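Local structure of CRISPR-associated endonuclease Cas9 (Campylobacter jejuni subsp. jejuni serotype O:2, 5X2H) at residues 137-142 against 153-158; 268-273 against 303-308; 281-286 against 324-329; 359-364 against 379-384. The protein uses a guide RNA to recognise complementary foreign DNA and in its full-length form cleaves both strands with RuvC-like and HNH nuclease domains. All coordinates share one frame; numbering follows the deposited sequence.

Contact 1: residues 137-142 against 153-158; sequences YDDIKN and KAIKQN. With nucleotides of chain C; nucleotides of chain B.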
# COMPACT_ATOMS: atom_id res chain seq x y z
N TYR A 137 20.13 13.48 -8.71
CA TYR A 137 19.33 13.52 -7.49
C TYR A 137 19.24 14.94 -6.93
O TYR A 137 20.24 15.66 -6.85
CB TYR A 137 19.93 12.59 -6.43
CG TYR A 137 19.26 12.72 -5.09
CD1 TYR A 137 17.98 12.23 -4.88
CD2 TYR A 137 19.90 13.35 -4.03
CE1 TYR A 137 17.36 12.36 -3.66
CE2 TYR A 137 19.29 13.48 -2.80
CZ TYR A 137 18.02 12.98 -2.62
OH TYR A 137 17.41 13.11 -1.39
N ASP A 138 18.03 15.33 -6.52
CA ASP A 138 17.77 16.67 -6.00
C ASP A 138 18.03 16.66 -4.50
O ASP A 138 17.16 16.36 -3.69
CB ASP A 138 16.33 17.09 -6.32
CG ASP A 138 16.03 18.52 -5.90
OD1 ASP A 138 16.99 19.28 -5.64
OD2 ASP A 138 14.84 18.87 -5.84
N ASP A 139 19.26 17.02 -4.12
CA ASP A 139 19.68 17.00 -2.72
C ASP A 139 19.08 18.21 -2.01
O ASP A 139 19.69 19.27 -1.87
CB ASP A 139 21.20 16.99 -2.62
CG ASP A 139 21.69 16.70 -1.21
OD1 ASP A 139 20.87 16.24 -0.38
OD2 ASP A 139 22.89 16.92 -0.94
N ILE A 140 17.84 18.04 -1.54
CA ILE A 140 17.13 19.15 -0.91
C ILE A 140 17.55 19.31 0.55
O ILE A 140 17.88 20.41 0.99
CB ILE A 140 15.60 18.95 -1.04
CG1 ILE A 140 15.22 17.50 -0.72
CG2 ILE A 140 15.14 19.33 -2.44
CD1 ILE A 140 13.72 17.27 -0.64
N LYS A 141 17.54 18.21 1.31
CA LYS A 141 17.74 18.29 2.75
C LYS A 141 19.17 18.66 3.11
O LYS A 141 19.42 19.75 3.64
CB LYS A 141 17.36 16.97 3.41
CG LYS A 141 17.24 17.06 4.93
CD LYS A 141 17.24 15.68 5.58
CE LYS A 141 15.84 15.23 5.96
NZ LYS A 141 15.87 14.03 6.83
N ASN A 142 20.12 17.77 2.83
CA ASN A 142 21.53 17.96 3.16
C ASN A 142 21.73 18.23 4.65
O ASN A 142 21.23 17.49 5.50
CB ASN A 142 22.12 19.11 2.33
N LYS A 153 26.15 9.06 0.39
CA LYS A 153 27.61 8.95 0.41
C LYS A 153 28.21 9.29 -0.94
O LYS A 153 29.24 9.96 -1.02
CB LYS A 153 28.03 7.53 0.82
CG LYS A 153 27.94 7.22 2.31
CD LYS A 153 28.76 5.96 2.62
CE LYS A 153 28.07 5.05 3.62
NZ LYS A 153 28.07 5.60 5.00
N ALA A 154 27.57 8.84 -2.02
CA ALA A 154 28.17 8.96 -3.35
C ALA A 154 28.13 10.39 -3.86
O ALA A 154 29.09 10.85 -4.50
CB ALA A 154 27.48 8.02 -4.32
N ILE A 155 27.04 11.12 -3.60
CA ILE A 155 26.97 12.50 -4.08
C ILE A 155 28.00 13.37 -3.36
O ILE A 155 28.52 14.33 -3.95
CB ILE A 155 25.55 13.07 -3.91
CG1 ILE A 155 25.17 13.20 -2.44
CG2 ILE A 155 24.53 12.21 -4.65
CD1 ILE A 155 23.91 14.00 -2.21
N LYS A 156 28.32 13.05 -2.11
CA LYS A 156 29.34 13.80 -1.38
C LYS A 156 30.74 13.44 -1.87
O LYS A 156 31.59 14.32 -2.03
CB LYS A 156 29.22 13.55 0.12
N GLN A 157 31.00 12.15 -2.11
CA GLN A 157 32.29 11.74 -2.65
C GLN A 157 32.50 12.31 -4.04
O GLN A 157 33.61 12.75 -4.38
CB GLN A 157 32.39 10.22 -2.67
N ASN A 158 31.45 12.33 -4.87
CA ASN A 158 31.57 12.92 -6.20
C ASN A 158 31.70 14.43 -6.13
O ASN A 158 32.36 15.04 -6.99
CB ASN A 158 30.37 12.53 -7.06
CG ASN A 158 30.49 11.14 -7.63
OD1 ASN A 158 31.58 10.70 -7.99
ND2 ASN A 158 29.36 10.43 -7.72
P DA C 13 19.94 6.72 0.42
OP1 DA C 13 21.31 7.30 0.42
OP2 DA C 13 19.47 5.90 1.56
O5' DA C 13 18.90 7.91 0.20
C5' DA C 13 19.17 8.90 -0.77
C4' DA C 13 18.25 10.09 -0.58
O4' DA C 13 17.03 9.89 -1.34
C3' DA C 13 17.82 10.36 0.86
O3' DA C 13 17.89 11.75 1.13
C2' DA C 13 16.38 9.85 0.90
C1' DA C 13 15.91 10.13 -0.51
N9 DA C 13 14.82 9.28 -0.96
C8 DA C 13 14.68 7.93 -0.75
N7 DA C 13 13.59 7.42 -1.28
C5 DA C 13 12.99 8.50 -1.90
C6 DA C 13 11.80 8.63 -2.65
N6 DA C 13 10.98 7.60 -2.91
N1 DA C 13 11.49 9.85 -3.12
C2 DA C 13 12.31 10.88 -2.86
N3 DA C 13 13.44 10.88 -2.17
C4 DA C 13 13.73 9.65 -1.72
P G B 18 13.42 12.22 -11.82
OP1 G B 18 13.95 13.10 -12.89
OP2 G B 18 12.45 11.15 -12.17
O5' G B 18 14.65 11.55 -11.07
C5' G B 18 15.66 12.36 -10.49
C4' G B 18 16.61 11.55 -9.65
O4' G B 18 15.89 10.88 -8.58
C3' G B 18 17.33 10.42 -10.36
O3' G B 18 18.42 10.87 -11.14
C2' G B 18 17.74 9.53 -9.19
O2' G B 18 18.85 10.08 -8.50
C1' G B 18 16.51 9.64 -8.29
N9 G B 18 15.56 8.55 -8.56
C8 G B 18 14.40 8.59 -9.29
N7 G B 18 13.80 7.43 -9.34
C5 G B 18 14.63 6.57 -8.62
C6 G B 18 14.50 5.19 -8.32
O6 G B 18 13.59 4.43 -8.67
N1 G B 18 15.56 4.72 -7.55
C2 G B 18 16.61 5.49 -7.12
N2 G B 18 17.55 4.88 -6.38
N3 G B 18 16.74 6.78 -7.38
C4 G B 18 15.72 7.25 -8.13
P DG C 14 17.57 12.32 2.60
OP1 DG C 14 18.45 13.49 2.80
OP2 DG C 14 17.61 11.20 3.57
O5' DG C 14 16.07 12.83 2.48
C5' DG C 14 15.72 13.72 1.44
C4' DG C 14 14.22 13.95 1.40
O4' DG C 14 13.57 12.86 0.73
C3' DG C 14 13.54 14.05 2.77
O3' DG C 14 13.26 15.41 3.06
C2' DG C 14 12.26 13.21 2.62
C1' DG C 14 12.24 12.86 1.14
N9 DG C 14 11.66 11.55 0.86
C8 DG C 14 12.16 10.32 1.23
N7 DG C 14 11.42 9.32 0.84
C5 DG C 14 10.37 9.92 0.17
C6 DG C 14 9.25 9.33 -0.47
O6 DG C 14 8.97 8.13 -0.58
N1 DG C 14 8.42 10.30 -1.03
C2 DG C 14 8.63 11.66 -0.97
N2 DG C 14 7.72 12.43 -1.57
N3 DG C 14 9.68 12.21 -0.37
C4 DG C 14 10.50 11.29 0.17
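A carboxylate against a methyl is the odd feature here: Asp139 OD2 lies 3.3 Å from Ile155 CD1, and the carboxyl carbon Asp139 CG follows at 3.6 Å from the same methyl. No hydrogen bond spans the two segments, so the acid meets helix 150-162 through van der Waals contact alone. CD1 can reach this far because Ile155 CG1 is placed between the backbone N and the carbonyl carbon (chi1 66°) and the chain then runs out extended, leaving the methyl as its leading point. The same methyl comes obliquely to the Tyr137 ring, with CD2 of Tyr137 at 4.5 Å from CD1 of Ile155, a looser approach. Asp139 itself sits at the centre of an inverse gamma turn, whose weak bond runs from Ile140 N to Asp138 O at 2.8 Å. The loop lies against a helix of the mainly helical recognition lobe of Cas9, and its nucleic-acid side follows the guide-target heteroduplex. Tyr137 bridges the two: its OH is 2.9 Å from O3' of DA13 of chain C, and its CB is 3.4 Å from O2' of G18 of chain B, which lies at the ring edge, so one residue touches sugars of both DNA and RNA. Further along, Lys141 CB lies 3.7 Å from OP1 of DG14 of chain C. Behind the contact, Ile155 also packs on Cys200, and Asn158 ND2 hydrogen-bonds to the backbone O atoms of Glu198 and Cys200, while its OD1 pairs with Tyr171 OH in a hydrogen bond.

Contact 2: residues 268-273 against 303-308; sequences AFMFVA and EVLKNG. With nucleotides of chain B.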
# COMPACT_ATOMS: atom_id res chain seq x y z
N ALA A 268 -3.83 26.70 18.12
CA ALA A 268 -3.23 25.45 18.58
C ALA A 268 -2.03 25.71 19.48
O ALA A 268 -1.86 25.02 20.49
CB ALA A 268 -2.83 24.59 17.38
N PHE A 269 -1.19 26.68 19.12
CA PHE A 269 -0.12 27.09 20.02
C PHE A 269 -0.68 27.54 21.36
O PHE A 269 -0.17 27.17 22.42
CB PHE A 269 0.70 28.22 19.39
CG PHE A 269 1.70 27.74 18.37
CD1 PHE A 269 2.30 26.50 18.49
CD2 PHE A 269 2.05 28.54 17.30
CE1 PHE A 269 3.22 26.06 17.56
CE2 PHE A 269 2.97 28.11 16.36
CZ PHE A 269 3.56 26.86 16.49
N MET A 270 -1.75 28.34 21.33
CA MET A 270 -2.38 28.79 22.57
C MET A 270 -2.93 27.61 23.36
O MET A 270 -2.70 27.50 24.57
CB MET A 270 -3.48 29.80 22.25
CG MET A 270 -4.15 30.40 23.47
SD MET A 270 -3.08 31.57 24.33
CE MET A 270 -2.81 32.79 23.04
N PHE A 271 -3.63 26.70 22.68
CA PHE A 271 -4.25 25.58 23.38
C PHE A 271 -3.21 24.65 23.98
O PHE A 271 -3.34 24.21 25.13
CB PHE A 271 -5.17 24.81 22.42
CG PHE A 271 -5.71 23.53 23.01
CD1 PHE A 271 -6.66 23.56 24.01
CD2 PHE A 271 -5.26 22.30 22.55
CE1 PHE A 271 -7.15 22.38 24.55
CE2 PHE A 271 -5.75 21.12 23.08
CZ PHE A 271 -6.70 21.17 24.08
N VAL A 272 -2.16 24.33 23.21
CA VAL A 272 -1.13 23.42 23.71
C VAL A 272 -0.37 24.06 24.86
O VAL A 272 -0.12 23.43 25.89
CB VAL A 272 -0.19 22.99 22.57
CG1 VAL A 272 1.01 22.24 23.13
CG2 VAL A 272 -0.94 22.11 21.58
N ALA A 273 0.02 25.33 24.70
CA ALA A 273 0.72 26.02 25.77
C ALA A 273 -0.13 26.08 27.04
O ALA A 273 0.38 25.85 28.14
CB ALA A 273 1.12 27.43 25.33
N GLU A 303 5.47 34.46 28.81
CA GLU A 303 6.81 34.07 28.37
C GLU A 303 6.75 33.21 27.11
O GLU A 303 7.65 33.28 26.27
CB GLU A 303 7.54 33.33 29.49
N VAL A 304 5.69 32.40 26.97
CA VAL A 304 5.52 31.62 25.74
C VAL A 304 5.16 32.54 24.58
O VAL A 304 5.73 32.43 23.49
CB VAL A 304 4.45 30.54 25.95
CG1 VAL A 304 4.07 29.90 24.62
CG2 VAL A 304 4.94 29.48 26.92
N LEU A 305 4.23 33.47 24.80
CA LEU A 305 3.76 34.33 23.72
C LEU A 305 4.84 35.28 23.21
O LEU A 305 4.70 35.82 22.11
CB LEU A 305 2.54 35.13 24.18
CG LEU A 305 1.23 34.35 24.34
CD1 LEU A 305 0.13 35.27 24.86
CD2 LEU A 305 0.83 33.72 23.02
N LYS A 306 5.90 35.49 23.98
CA LYS A 306 6.97 36.41 23.58
C LYS A 306 7.98 35.75 22.65
O LYS A 306 8.40 36.36 21.66
CB LYS A 306 7.68 36.96 24.82
N ASN A 307 8.38 34.50 22.93
CA ASN A 307 9.38 33.82 22.12
C ASN A 307 9.00 32.40 21.70
O ASN A 307 9.85 31.70 21.13
CB ASN A 307 10.73 33.75 22.86
N GLY A 308 7.77 31.97 21.96
CA GLY A 308 7.42 30.58 21.73
C GLY A 308 8.20 29.58 22.55
O GLY A 308 8.14 28.38 22.25
P A B 5 -4.73 16.32 21.33
OP1 A B 5 -4.70 17.02 20.03
OP2 A B 5 -4.75 14.84 21.37
O5' A B 5 -3.46 16.80 22.18
C5' A B 5 -3.37 18.14 22.62
C4' A B 5 -2.29 18.31 23.67
O4' A B 5 -2.61 17.53 24.85
C3' A B 5 -0.91 17.83 23.29
O3' A B 5 -0.23 18.73 22.43
C2' A B 5 -0.25 17.65 24.65
O2' A B 5 0.13 18.91 25.20
C1' A B 5 -1.41 17.10 25.47
N9 A B 5 -1.39 15.63 25.51
C8 A B 5 -2.20 14.73 24.85
N7 A B 5 -1.91 13.48 25.10
C5 A B 5 -0.83 13.55 25.97
C6 A B 5 -0.05 12.57 26.60
N6 A B 5 -0.25 11.26 26.46
N1 A B 5 0.96 12.98 27.41
C2 A B 5 1.16 14.30 27.56
N3 A B 5 0.49 15.32 27.02
C4 A B 5 -0.50 14.87 26.23
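Met270 laps its terminal methyl over one branch of Leu305, CE to CD2 at 3.8 Å, in a purely apolar helix-to-helix contact between helices 266-288 and 294-307 of the helical recognition lobe. Neither side chain leaves its backbone aimed at the other helix; the ends make the approach. In Met270, CG lies opposite the backbone N (chi1 -176°), and bends at both later torsions swing CE round to the leucine, so that the two side chains cross at a slant. The second point of contact is more direct: Ala273 CB, which does point at the partner helix, stands 3.9 Å from Val304 CG1. The backbones draw together at this small residue, with Ala273 CA 7.4 Å from Val304 CA, against 8.3 Å from Met270 CA to Leu305 CA. Deeper in, Val304 also packs on Leu310 of strand 309-311, and Ala273 on Phe335. Met270, nearer the surface, touches Thr411 of helix 404-415. Gly308 is the first residue of its segment to leave helical angles, with phi 62°, a positive value that favours glycine. Phe271 and Val272 meet the guide RNA, and Phe271 packs on helix 404-415 as well. Phe271 CE2 lies 3.8 Å from C5' of A5 of chain B, a carbon set at the ring edge, and Val272 CG2 comes within 3.6 Å of O3' of the same nucleotide.

Contact 3: residues 281-286 against 324-329; sequences LNNLKN and DYEFKG. With nucleotides of chain C.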
# COMPACT_ATOMS: atom_id res chain seq x y z
N LEU A 281 0.52 23.35 36.73
CA LEU A 281 0.07 24.00 37.96
C LEU A 281 -0.82 23.07 38.78
O LEU A 281 -0.69 22.99 40.01
CB LEU A 281 -0.68 25.29 37.63
CG LEU A 281 0.07 26.33 36.79
CD1 LEU A 281 -0.83 27.52 36.49
CD2 LEU A 281 1.34 26.77 37.49
N ASN A 282 -1.72 22.34 38.11
CA ASN A 282 -2.54 21.36 38.81
C ASN A 282 -1.72 20.16 39.25
O ASN A 282 -2.04 19.52 40.26
CB ASN A 282 -3.71 20.91 37.92
CG ASN A 282 -4.77 21.98 37.79
OD1 ASN A 282 -5.75 21.99 38.54
ND2 ASN A 282 -4.59 22.88 36.84
N ASN A 283 -0.66 19.82 38.51
CA ASN A 283 0.23 18.75 38.93
C ASN A 283 0.93 19.09 40.24
O ASN A 283 1.11 18.22 41.10
CB ASN A 283 1.25 18.44 37.84
CG ASN A 283 2.33 17.48 38.29
OD1 ASN A 283 3.52 17.79 38.21
ND2 ASN A 283 1.92 16.32 38.78
N LEU A 284 1.31 20.36 40.41
CA LEU A 284 1.96 20.77 41.65
C LEU A 284 0.98 20.74 42.82
O LEU A 284 1.40 20.52 43.96
CB LEU A 284 2.57 22.16 41.48
CG LEU A 284 3.65 22.27 40.41
CD1 LEU A 284 4.17 23.70 40.30
CD2 LEU A 284 4.79 21.31 40.70
N LYS A 285 -0.31 20.97 42.56
CA LYS A 285 -1.30 20.84 43.63
C LYS A 285 -1.44 19.40 44.07
O LYS A 285 -1.55 19.12 45.27
CB LYS A 285 -2.65 21.40 43.15
N ASN A 286 -1.44 18.46 43.12
CA ASN A 286 -1.52 17.05 43.48
C ASN A 286 -0.26 16.58 44.21
O ASN A 286 -0.32 15.62 44.99
CB ASN A 286 -1.73 16.20 42.23
CG ASN A 286 -3.07 16.47 41.56
OD1 ASN A 286 -4.07 16.70 42.23
ND2 ASN A 286 -3.08 16.44 40.23
N ASP A 324 12.92 19.15 40.27
CA ASP A 324 12.86 18.15 39.20
C ASP A 324 11.48 17.50 39.22
O ASP A 324 11.28 16.44 39.81
CB ASP A 324 13.98 17.12 39.35
N TYR A 325 10.53 18.17 38.58
CA TYR A 325 9.22 17.60 38.29
C TYR A 325 9.23 17.05 36.88
O TYR A 325 9.75 17.69 35.96
CB TYR A 325 8.09 18.64 38.46
CG TYR A 325 8.36 20.08 38.03
CD1 TYR A 325 9.09 20.37 36.88
CD2 TYR A 325 7.83 21.15 38.75
CE1 TYR A 325 9.32 21.69 36.48
CE2 TYR A 325 8.06 22.47 38.35
CZ TYR A 325 8.80 22.73 37.22
OH TYR A 325 9.03 24.03 36.82
N GLU A 326 8.68 15.84 36.72
CA GLU A 326 8.60 15.05 35.48
C GLU A 326 9.30 15.71 34.30
O GLU A 326 8.70 16.51 33.57
CB GLU A 326 7.13 14.78 35.14
CG GLU A 326 6.15 14.90 36.32
CD GLU A 326 6.54 14.10 37.56
OE1 GLU A 326 7.03 14.72 38.53
OE2 GLU A 326 6.36 12.86 37.58
N PHE A 327 10.57 15.37 34.10
CA PHE A 327 11.51 16.17 33.33
C PHE A 327 12.01 15.43 32.09
O PHE A 327 11.82 14.22 31.94
CB PHE A 327 12.72 16.55 34.18
CG PHE A 327 12.68 17.95 34.70
CD1 PHE A 327 11.78 18.86 34.18
CD2 PHE A 327 13.55 18.37 35.69
CE1 PHE A 327 11.74 20.15 34.65
CE2 PHE A 327 13.51 19.66 36.16
CZ PHE A 327 12.60 20.55 35.64
N LYS A 328 12.67 16.21 31.23
CA LYS A 328 13.48 15.76 30.10
C LYS A 328 13.87 16.96 29.25
O LYS A 328 13.06 17.45 28.46
CB LYS A 328 12.74 14.73 29.23
N GLY A 329 15.09 17.45 29.42
CA GLY A 329 15.61 18.49 28.56
C GLY A 329 15.53 19.87 29.17
O GLY A 329 15.20 20.07 30.34
P DT C 26 -0.98 15.18 36.93
OP1 DT C 26 -0.82 15.60 38.34
OP2 DT C 26 -1.08 13.74 36.59
O5' DT C 26 -2.27 15.90 36.31
C5' DT C 26 -2.27 17.31 36.12
C4' DT C 26 -3.49 17.74 35.34
O4' DT C 26 -3.36 17.33 33.97
C3' DT C 26 -4.79 17.13 35.82
O3' DT C 26 -5.33 17.91 36.87
C2' DT C 26 -5.66 17.20 34.56
C1' DT C 26 -4.64 16.99 33.44
N1 DT C 26 -4.58 15.59 32.93
C2 DT C 26 -5.47 15.19 31.97
O2 DT C 26 -6.33 15.92 31.50
N3 DT C 26 -5.33 13.88 31.56
C4 DT C 26 -4.41 12.96 32.02
O4 DT C 26 -4.36 11.81 31.60
C5 DT C 26 -3.50 13.45 33.03
C7 DT C 26 -2.45 12.54 33.60
C6 DT C 26 -3.63 14.72 33.43
P DT C 25 3.40 11.73 35.58
OP1 DT C 25 3.71 11.90 37.01
OP2 DT C 25 2.75 10.49 35.10
O5' DT C 25 2.50 12.97 35.10
C5' DT C 25 2.92 14.29 35.37
C4' DT C 25 2.08 15.31 34.63
O4' DT C 25 2.23 15.13 33.20
C3' DT C 25 0.59 15.20 34.86
O3' DT C 25 0.24 15.79 36.08
C2' DT C 25 0.07 15.99 33.67
C1' DT C 25 1.01 15.50 32.56
N1 DT C 25 0.48 14.33 31.82
C2 DT C 25 -0.39 14.54 30.77
O2 DT C 25 -0.73 15.64 30.40
N3 DT C 25 -0.83 13.40 30.16
C4 DT C 25 -0.51 12.09 30.49
O4 DT C 25 -0.96 11.13 29.88
C5 DT C 25 0.40 11.94 31.61
C7 DT C 25 0.82 10.58 32.06
C6 DT C 25 0.84 13.05 32.21
P DT C 24 5.98 7.07 33.61
OP1 DT C 24 6.53 6.77 34.95
OP2 DT C 24 4.83 6.30 33.10
O5' DT C 24 5.61 8.62 33.52
C5' DT C 24 6.62 9.59 33.74
C4' DT C 24 6.25 10.92 33.14
O4' DT C 24 6.25 10.84 31.69
C3' DT C 24 4.85 11.40 33.44
O3' DT C 24 4.76 11.92 34.75
C2' DT C 24 4.70 12.49 32.38
C1' DT C 24 5.32 11.79 31.17
N1 DT C 24 4.32 11.08 30.33
C2 DT C 24 3.67 11.78 29.34
O2 DT C 24 3.89 12.95 29.10
N3 DT C 24 2.75 11.06 28.64
C4 DT C 24 2.41 9.73 28.82
O4 DT C 24 1.57 9.17 28.13
C5 DT C 24 3.12 9.05 29.88
C7 DT C 24 2.84 7.61 30.18
C6 DT C 24 4.03 9.75 30.58
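Leu284 places CG beside its backbone N (chi1 -61°) and extends beyond it, while Tyr325 takes the less roomy setting with CG between N and the carbonyl carbon (chi1 38°); these torsions bring Leu284 CD2 to 3.6 Å from Tyr325 CD2. The methyl meets the ring obliquely. A looser touch, Asn283 OD1 to Glu326 CG at 4.3 Å, completes the pairing, without a hydrogen bond across. The amide of Asn283 is instead spent on the target strand: its ND2 donates to OP1 of DT26 of chain C at 2.9 Å and 162°, and Asn286 ND2 donates to that same oxygen at 3.1 Å, similarly straight. Two amides from adjacent turns therefore grip one phosphate oxygen, backbone recognition that does not read the base. Glu326 OE2 lies 2.9 Å from OP1 of DT25 of chain C. Tyr325 OH and Thr315 OG1 of helix 312-318 share a hydrogen bond. The loop carrying Tyr325 runs from that helix toward strand 331-334, beside helix 266-288, whose Leu281 packs on Leu297 and Leu300 of helix 294-307.

Contact 4: residues 359-364 against 379-384; sequences NEIAKD and AKYDLN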
# COMPACT_ATOMS: atom_id res chain seq x y z
N ASN A 359 -5.31 31.77 11.76
CA ASN A 359 -5.45 30.31 11.81
C ASN A 359 -5.68 29.74 10.42
O ASN A 359 -5.22 28.63 10.12
CB ASN A 359 -6.60 29.92 12.74
CG ASN A 359 -6.38 30.41 14.16
OD1 ASN A 359 -5.55 29.86 14.89
ND2 ASN A 359 -7.12 31.43 14.56
N GLU A 360 -6.39 30.47 9.55
CA GLU A 360 -6.60 30.00 8.19
C GLU A 360 -5.31 30.04 7.38
O GLU A 360 -5.13 29.24 6.46
CB GLU A 360 -7.68 30.84 7.51
CG GLU A 360 -8.79 30.02 6.86
CD GLU A 360 -9.37 28.97 7.79
OE1 GLU A 360 -9.40 27.79 7.40
OE2 GLU A 360 -9.78 29.33 8.91
N ILE A 361 -4.40 30.97 7.70
CA ILE A 361 -3.12 31.05 7.00
C ILE A 361 -2.25 29.85 7.35
O ILE A 361 -1.64 29.22 6.47
CB ILE A 361 -2.42 32.37 7.32
CG1 ILE A 361 -3.02 33.52 6.51
CG2 ILE A 361 -0.92 32.27 7.04
CD1 ILE A 361 -2.55 34.88 6.94
N ALA A 362 -2.18 29.50 8.64
CA ALA A 362 -1.37 28.36 9.06
C ALA A 362 -1.87 27.07 8.43
O ALA A 362 -1.08 26.19 8.08
CB ALA A 362 -1.37 28.25 10.58
N LYS A 363 -3.19 26.94 8.27
CA LYS A 363 -3.76 25.80 7.57
C LYS A 363 -3.26 25.74 6.12
O LYS A 363 -2.89 24.68 5.63
CB LYS A 363 -5.28 25.86 7.61
CG LYS A 363 -5.99 24.74 6.87
CD LYS A 363 -7.29 25.25 6.26
CE LYS A 363 -8.42 24.25 6.43
NZ LYS A 363 -8.11 22.95 5.79
N ASP A 364 -3.25 26.89 5.44
CA ASP A 364 -2.78 26.93 4.06
C ASP A 364 -1.30 26.59 3.96
O ASP A 364 -0.89 25.87 3.05
CB ASP A 364 -3.06 28.30 3.45
CG ASP A 364 -4.54 28.56 3.23
OD1 ASP A 364 -5.28 27.58 3.00
OD2 ASP A 364 -4.95 29.74 3.29
N ALA A 379 -2.40 35.42 -1.03
CA ALA A 379 -2.70 36.71 -1.64
C ALA A 379 -4.15 37.14 -1.42
O ALA A 379 -4.43 38.34 -1.39
CB ALA A 379 -2.38 36.67 -3.13
N LYS A 380 -5.07 36.19 -1.25
CA LYS A 380 -6.45 36.50 -0.92
C LYS A 380 -6.61 37.15 0.45
O LYS A 380 -7.74 37.51 0.82
CB LYS A 380 -7.31 35.24 -0.99
N TYR A 381 -5.53 37.32 1.21
CA TYR A 381 -5.60 37.94 2.53
C TYR A 381 -4.82 39.25 2.54
O TYR A 381 -3.82 39.40 1.83
CB TYR A 381 -5.06 37.00 3.62
CG TYR A 381 -5.85 35.73 3.79
CD1 TYR A 381 -7.23 35.72 3.66
CD2 TYR A 381 -5.21 34.52 4.06
CE1 TYR A 381 -7.96 34.56 3.81
CE2 TYR A 381 -5.93 33.35 4.21
CZ TYR A 381 -7.30 33.37 4.08
OH TYR A 381 -8.03 32.21 4.22
N ASP A 382 -5.28 40.19 3.36
CA ASP A 382 -4.63 41.49 3.44
C ASP A 382 -3.23 41.38 4.03
O ASP A 382 -3.05 41.49 5.25
CB ASP A 382 -5.47 42.46 4.27
N LEU A 383 -2.23 41.18 3.17
CA LEU A 383 -0.83 41.10 3.58
C LEU A 383 0.04 41.59 2.43
O LEU A 383 -0.32 41.44 1.26
CB LEU A 383 -0.43 39.67 3.96
N ASN A 384 1.19 42.17 2.77
CA ASN A 384 2.06 42.75 1.75
C ASN A 384 2.90 41.67 1.07
O ASN A 384 2.95 40.52 1.51
CB ASN A 384 2.95 43.86 2.35
CG ASN A 384 3.95 43.36 3.40
OD1 ASN A 384 4.62 42.34 3.21
ND2 ASN A 384 4.06 44.10 4.50
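Tyr381 reaches from its loop to one side of helix 355-367 and touches three residues there. The tightest approach is that of Ile361, whose CG1 lies 3.4 Å from Tyr381 CD2 and 3.7 Å from Tyr381 CE2; the methyl CD1 adds a contact at 3.9 Å to Tyr381 CD2. The isoleucine and the ring run past each other in opposing senses, and CG1 comes to the ring obliquely. At the far end of the tyrosine, Glu360 CG is 3.5 Å from the Tyr381 OH. It is the methylene that makes this touch: the glutamate starts toward the loop, bends at its second torsion and carries its carboxylate elsewhere, turned 74° from the ring plane. Asp364 closes the set with OD2 at 3.9 Å from Tyr381 CE2, its carboxylate plane 17° from that of the ring and OD2 coming in obliquely. Glu360, Ile361 and Asp364 fall on one helical face, and Tyr381, with CG beside its backbone N (chi1 -63°), projects its ring across it.

Next outward, Ile361 also packs on Tyr341 of helix 336-344 and on Leu378 of helix 371-379, while Asp364 rests on Leu374. Asn384 N-caps helix 385-391, its OD1 accepting from Gln387 N. The contact packs the loop between helices 371-379 and 385-391 against helix 355-367 in the helical recognition lobe. With no hydrogen bond crossing, the contact, 161 Å² in all, rests on van der Waals packing round the tyrosine, to which Glu360 adds its methylene and Asp364 a carboxylate oxygen.

Overall arrangement
Contact 1 comes first along the chain and lies apart, its centre about 35 Å or more from the centres of the others. Contacts 2 and 3 follow, interleaved: segments 268-273 and 281-286 both lie on helix 266-288, their partners 303-308 and 324-329 come later in the same order, and their centres are about 18 Å apart. Contact 4 comes after both in the sequence and nears contact 2, nearest atoms about 5 Å apart without touching, but is about 22 Å from contact 3 at the nearest atoms. Contacts 1 to 3 each border nucleic acid, as befits a recognition lobe following the guide-target duplex; contact 4 stands about 8 Å from it at the nearest atom.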